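Local coordinates for putative protein-disulfide isomerase (Pseudomonas syringae pv. tomato, PDB 3GN3), which is of unproven function but probably acts as a thiol-disulfide oxidoreductase or isomerase of the DsbA type, at residues S63-R68 / A110-I115. Residues are numbered along the deposited sequence; the frame is centred on the assembly and turned at random.
Sequences SGVIVR and ATPNDI
Val65 lays its two methyls over the first turn of helix 112-123, covering parts of Pro112 and Ile115. This is a buried apolar contact between two helices in the helical part of a DsbA-family, thioredoxin-like fold. Helix 63-73 follows the strand 48-54 of the sheet. Within segments 63-68 and 110-115 the backbones come nearest at Val65 and Pro112, whose CA atoms are 6.4 Å apart. The methyls divide the work. Val65 CG1, anti to its own backbone N (chi1 176°), meets Ile115 CG2 at 3.7 Å, while Val65 CG2 faces Pro112 CB more loosely at 4.3 Å. Ile66 widens the patch: its CB does not aim at the other helix, but CG1 lies 3.8 Å from Ile115 CG2. One methyl of Ile115 is therefore shared by two neighbouring side chains of helix 63-73. Ile66 also touches Thr25 and Phe97, and Ile115 touches Asn107. No hydrogen bond joins the two segments.

The start of helix 112-123 carries a capping box. Thr111, just before Pro112, is the N-cap, and its CB is directed away from segment 63-68. Thr111 packs on Thr111 of the second subunit, so the same turn also takes part in the subunit interface. Asp114 N donates to Thr111 OG1 at 2.9 Å; in return, Thr111 N reaches Asp114 OD2 at 2.9 Å, on the anti side and 31° out of the carboxylate plane.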
loop_
_atom_site.group_PDB
_atom_site.type_symbol
_atom_site.label_atom_id
_atom_site.label_comp_id
_atom_site.label_asym_id
_atom_site.label_seq_id
_atom_site.Cartn_x
_atom_site.Cartn_y
_atom_site.Cartn_z
ATOM N N SER A 63 -3.953 20.645 10.540
ATOM C CA SER A 63 -3.525 19.357 11.057
ATOM C C SER A 63 -2.020 19.299 11.281
ATOM O O SER A 63 -1.555 18.787 12.311
ATOM C CB SER A 63 -3.965 18.224 10.132
ATOM O OG SER A 63 -3.514 16.966 10.608
ATOM N N GLY A 64 -1.258 19.801 10.312
ATOM C CA GLY A 64 0.207 19.794 10.411
ATOM C C GLY A 64 0.748 20.537 11.629
ATOM O O GLY A 64 1.687 20.065 12.286
ATOM N N VAL A 65 0.147 21.686 11.935
ATOM C CA VAL A 65 0.517 22.460 13.113
ATOM C C VAL A 65 0.190 21.617 14.343
ATOM O O VAL A 65 1.055 21.367 15.194
ATOM C CB VAL A 65 -0.268 23.784 13.200
ATOM C CG1 VAL A 65 0.062 24.518 14.492
ATOM C CG2 VAL A 65 -0.006 24.651 12.001
ATOM N N ILE A 66 -1.059 21.153 14.410
ATOM C CA ILE A 66 -1.556 20.395 15.556
ATOM C C ILE A 66 -0.804 19.086 15.778
ATOM O O ILE A 66 -0.427 18.775 16.905
ATOM C CB ILE A 66 -3.087 20.187 15.476
ATOM C CG1 ILE A 66 -3.789 21.550 15.557
ATOM C CG2 ILE A 66 -3.567 19.232 16.591
ATOM C CD1 ILE A 66 -5.231 21.555 15.064
ATOM N N VAL A 67 -0.550 18.339 14.716
ATOM C CA VAL A 67 0.223 17.092 14.842
ATOM C C VAL A 67 1.629 17.377 15.388
ATOM O O VAL A 67 2.116 16.648 16.269
ATOM C CB VAL A 67 0.286 16.265 13.499
ATOM C CG1 VAL A 67 1.313 15.136 13.579
ATOM C CG2 VAL A 67 -1.082 15.706 13.139
ATOM N N ARG A 68 2.273 18.428 14.865
ATOM C CA ARG A 68 3.590 18.838 15.361
ATOM C C ARG A 68 3.543 19.165 16.879
ATOM O O ARG A 68 4.413 18.717 17.636
ATOM C CB ARG A 68 4.162 20.007 14.532
ATOM C CG ARG A 68 5.673 20.220 14.703
ATOM C CD ARG A 68 6.215 21.366 13.832
ATOM N NE ARG A 68 7.578 21.750 14.204
ATOM C CZ ARG A 68 8.688 21.137 13.795
ATOM N NH1 ARG A 68 8.625 20.104 12.971
ATOM N NH2 ARG A 68 9.881 21.550 14.222
ATOM N N ALA A 110 -6.644 32.853 11.728
ATOM C CA ALA A 110 -5.691 32.466 12.783
ATOM C C ALA A 110 -4.359 32.053 12.197
ATOM O O ALA A 110 -4.280 31.662 11.044
ATOM C CB ALA A 110 -6.250 31.353 13.658
ATOM N N THR A 111 -3.319 32.117 13.012
ATOM C CA THR A 111 -1.971 31.813 12.567
ATOM C C THR A 111 -1.481 30.545 13.245
ATOM O O THR A 111 -2.023 30.157 14.277
ATOM C CB THR A 111 -0.990 32.963 12.931
ATOM O OG1 THR A 111 -0.820 33.031 14.364
ATOM C CG2 THR A 111 -1.513 34.302 12.398
ATOM N N PRO A 112 -0.444 29.898 12.682
ATOM C CA PRO A 112 0.168 28.810 13.424
ATOM C C PRO A 112 0.418 29.174 14.894
ATOM O O PRO A 112 0.161 28.355 15.771
ATOM C CB PRO A 112 1.475 28.593 12.673
ATOM C CG PRO A 112 1.092 28.852 11.288
ATOM C CD PRO A 112 0.080 29.956 11.306
ATOM N N ASN A 113 0.882 30.394 15.162
ATOM C CA ASN A 113 1.132 30.832 16.533
ATOM C C ASN A 113 -0.134 30.964 17.372
ATOM O O ASN A 113 -0.096 30.652 18.557
ATOM C CB ASN A 113 1.963 32.116 16.571
ATOM C CG ASN A 113 3.454 31.844 16.538
ATOM O OD1 ASN A 113 4.226 32.656 16.026
ATOM N ND2 ASN A 113 3.869 30.700 17.071
ATOM N N ASP A 114 -1.242 31.403 16.763
ATOM C CA ASP A 114 -2.546 31.404 17.444
ATOM C C ASP A 114 -2.969 29.997 17.911
ATOM O O ASP A 114 -3.339 29.805 19.077
ATOM C CB ASP A 114 -3.627 32.008 16.557
ATOM C CG ASP A 114 -3.415 33.478 16.304
ATOM O OD1 ASP A 114 -2.919 34.166 17.228
ATOM O OD2 ASP A 114 -3.738 33.955 15.191
ATOM N N ILE A 115 -2.875 29.024 16.995
ATOM C CA ILE A 115 -3.164 27.611 17.253
ATOM C C ILE A 115 -2.277 27.050 18.370
ATOM O O ILE A 115 -2.764 26.368 19.276
ATOM C CB ILE A 115 -3.057 26.774 15.936
ATOM C CG1 ILE A 115 -4.116 27.223 14.909
ATOM C CG2 ILE A 115 -3.131 25.269 16.194
ATOM C CD1 ILE A 115 -5.515 27.505 15.459
#